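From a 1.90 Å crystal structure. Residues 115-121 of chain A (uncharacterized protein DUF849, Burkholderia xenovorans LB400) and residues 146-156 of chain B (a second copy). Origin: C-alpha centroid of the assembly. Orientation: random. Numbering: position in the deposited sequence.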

# COMPACT_ATOMS: atom_id res chain seq x y z
N GLY A 115 -19.71 12.31 3.27
CA GLY A 115 -19.90 11.63 4.55
C GLY A 115 -19.89 12.58 5.70
O GLY A 115 -19.49 13.74 5.55
N SER A 116 -20.37 12.11 6.84
CA SER A 116 -20.40 12.91 8.06
C SER A 116 -19.09 12.68 8.79
O SER A 116 -18.60 11.54 8.88
CB SER A 116 -21.58 12.52 8.95
OG SER A 116 -22.81 12.71 8.28
N LEU A 117 -18.47 13.75 9.27
CA LEU A 117 -17.25 13.64 10.04
C LEU A 117 -17.08 14.75 11.05
O LEU A 117 -17.60 15.86 10.85
CB LEU A 117 -16.01 13.67 9.12
CG LEU A 117 -15.69 14.95 8.31
CD1 LEU A 117 -14.19 15.07 8.00
CD2 LEU A 117 -16.53 15.04 7.04
N ASN A 118 -16.30 14.48 12.09
CA ASN A 118 -15.82 15.53 12.99
C ASN A 118 -15.01 16.50 12.10
O ASN A 118 -14.33 16.06 11.18
CB ASN A 118 -14.89 14.98 14.07
CG ASN A 118 -15.62 14.13 15.09
OD1 ASN A 118 -16.85 14.16 15.18
ND2 ASN A 118 -14.86 13.39 15.89
N PHE A 119 -15.17 17.80 12.32
CA PHE A 119 -14.49 18.81 11.49
C PHE A 119 -14.00 19.85 12.50
O PHE A 119 -14.69 20.83 12.78
CB PHE A 119 -15.47 19.37 10.45
CG PHE A 119 -14.79 19.99 9.26
CD1 PHE A 119 -13.94 21.09 9.40
CD2 PHE A 119 -15.00 19.47 7.98
CE1 PHE A 119 -13.30 21.66 8.29
CE2 PHE A 119 -14.36 20.03 6.86
CZ PHE A 119 -13.52 21.12 7.01
N ASN A 120 -12.81 19.60 13.04
CA ASN A 120 -12.22 20.35 14.14
C ASN A 120 -11.12 21.32 13.68
O ASN A 120 -10.01 20.90 13.36
CB ASN A 120 -11.68 19.34 15.18
CG ASN A 120 -11.22 19.99 16.49
OD1 ASN A 120 -11.24 21.22 16.64
ND2 ASN A 120 -10.82 19.16 17.45
N ILE A 121 -11.45 22.61 13.66
CA ILE A 121 -10.49 23.68 13.31
C ILE A 121 -10.14 24.56 14.53
O ILE A 121 -9.56 25.64 14.38
CB ILE A 121 -10.99 24.53 12.10
CG1 ILE A 121 -12.32 25.25 12.41
CG2 ILE A 121 -11.11 23.63 10.87
CD1 ILE A 121 -12.81 26.12 11.30
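Chain B (146-156) FILSNTFSQIE

Residues 115-121 of chain A run extended throughout most of their length, with a short strand at Leu A117 and Asn A118. Chain B begins in the same manner, with a strand at Ile B147 and Leu B148, passes through a loop, and turns into a helix at Phe B152 that continues beyond Glu B156. The two stretches advance in the same general sense: Ser A116 lies nearest Ile B147, CA to CA 7.0 Å, and farther along Asn A118 lies nearest Thr B151, CA to CA 5.7 Å. No backbone-to-backbone hydrogen bond joins them; side chains of chain A reach both backbone and side-chain atoms of chain B.

The extended backbone of chain A alternates its side chains. Ser A116, Asn A118 and Asn A120 point toward chain B, whereas Leu A117 and Phe A119 point away. At the first of these, OG of Ser A116 meets CD1 of Ile B147 at 3.4 Å, a van der Waals contact; the hydroxyl finds its hydrogen bond elsewhere in the structure.

Asn A118 is the hub. Its ND2 donates to the backbone O of Asn B150 at 2.8 Å, and the N-H...O angle of 166° is nearly straight, as expected of a short, well-aligned hydrogen bond. A carboxamide can donate to a carbonyl just ahead of the helix without bringing charge into a buried site. Its OD1 lies 3.4 Å from CA of Thr B151, and its CB packs 3.6 Å from CE1 of Phe B152.

Phe B152, in the m rotamer, packs against two asparagines, Asn A118 and Asn A120. ND2 of Asn A120 sits over one ring face, 3.4 Å from CG, where the amide nitrogen rests on the aromatic carbons, with the plane of its carboxamide steeply tilted to the ring. Thr B151 holds the turn in shape as N-cap: its OG1 accepts from N of Gln B154 at 3.2 Å, while its own N donates to OE1 of Gln B154 at 3.1 Å.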

# COMPACT_ATOMS: atom_id res chain seq x y z
N PHE B 146 -28.80 8.80 9.98
CA PHE B 146 -28.18 8.70 11.29
C PHE B 146 -26.66 8.85 11.25
O PHE B 146 -26.02 8.33 10.34
CB PHE B 146 -28.52 7.35 11.90
CG PHE B 146 -27.87 7.08 13.24
CD1 PHE B 146 -28.27 7.77 14.37
CD2 PHE B 146 -26.86 6.13 13.36
CE1 PHE B 146 -27.66 7.52 15.61
CE2 PHE B 146 -26.25 5.88 14.59
CZ PHE B 146 -26.67 6.57 15.72
N ILE B 147 -26.13 9.52 12.27
CA ILE B 147 -24.69 9.69 12.48
C ILE B 147 -24.39 9.12 13.87
O ILE B 147 -25.04 9.50 14.84
CB ILE B 147 -24.27 11.18 12.47
CG1 ILE B 147 -24.61 11.85 11.12
CG2 ILE B 147 -22.75 11.32 12.75
CD1 ILE B 147 -24.48 13.36 11.14
N LEU B 148 -23.44 8.19 13.95
CA LEU B 148 -22.96 7.69 15.24
C LEU B 148 -22.02 8.83 15.69
O LEU B 148 -20.92 8.99 15.17
CB LEU B 148 -22.21 6.37 15.11
CG LEU B 148 -21.69 5.78 16.43
CD1 LEU B 148 -22.87 5.36 17.33
CD2 LEU B 148 -20.77 4.61 16.17
N SER B 149 -22.50 9.64 16.63
CA SER B 149 -21.79 10.86 17.06
C SER B 149 -20.68 10.62 18.06
O SER B 149 -20.92 10.04 19.09
CB SER B 149 -22.79 11.84 17.67
OG SER B 149 -22.14 13.06 18.06
N ASN B 150 -19.46 11.07 17.76
CA ASN B 150 -18.33 11.03 18.71
C ASN B 150 -17.43 12.23 18.38
O ASN B 150 -16.37 12.09 17.80
CB ASN B 150 -17.53 9.72 18.61
CG ASN B 150 -18.37 8.51 18.85
OD1 ASN B 150 -18.73 8.25 19.99
ND2 ASN B 150 -18.72 7.77 17.79
N THR B 151 -17.89 13.43 18.75
CA THR B 151 -17.13 14.65 18.50
C THR B 151 -15.88 14.67 19.37
O THR B 151 -15.78 13.88 20.32
CB THR B 151 -17.96 15.92 18.74
OG1 THR B 151 -18.24 16.04 20.14
CG2 THR B 151 -19.26 15.92 17.93
N PHE B 152 -14.92 15.54 19.05
CA PHE B 152 -13.72 15.66 19.88
C PHE B 152 -14.08 15.99 21.34
O PHE B 152 -13.49 15.43 22.25
CB PHE B 152 -12.72 16.64 19.28
CG PHE B 152 -11.97 16.07 18.11
CD1 PHE B 152 -12.49 16.14 16.82
CD2 PHE B 152 -10.77 15.41 18.31
CE1 PHE B 152 -11.79 15.59 15.75
CE2 PHE B 152 -10.07 14.86 17.25
CZ PHE B 152 -10.57 14.94 15.98
N SER B 153 -15.07 16.86 21.55
CA SER B 153 -15.55 17.16 22.92
C SER B 153 -16.15 15.93 23.61
O SER B 153 -15.87 15.68 24.79
CB SER B 153 -16.57 18.29 22.90
OG SER B 153 -15.98 19.48 22.41
N GLN B 154 -16.95 15.16 22.88
CA GLN B 154 -17.58 13.94 23.42
C GLN B 154 -16.53 12.89 23.79
O GLN B 154 -16.60 12.29 24.86
CB GLN B 154 -18.61 13.37 22.44
CG GLN B 154 -19.87 14.22 22.35
CD GLN B 154 -20.89 13.67 21.37
OE1 GLN B 154 -20.55 13.26 20.25
NE2 GLN B 154 -22.15 13.67 21.78
N ILE B 155 -15.55 12.69 22.90
CA ILE B 155 -14.47 11.73 23.15
C ILE B 155 -13.67 12.14 24.39
O ILE B 155 -13.43 11.31 25.28
CB ILE B 155 -13.53 11.56 21.94
CG1 ILE B 155 -14.31 10.96 20.74
CG2 ILE B 155 -12.35 10.65 22.32
CD1 ILE B 155 -13.61 11.14 19.38
N GLU B 156 -13.30 13.42 24.47
CA GLU B 156 -12.56 13.94 25.62
C GLU B 156 -13.32 13.73 26.95
O GLU B 156 -12.70 13.36 27.94
CB GLU B 156 -12.23 15.41 25.43
CG GLU B 156 -11.33 15.97 26.54
CD GLU B 156 -10.72 17.32 26.22
OE1 GLU B 156 -10.67 17.71 25.03
OE2 GLU B 156 -10.25 17.98 27.17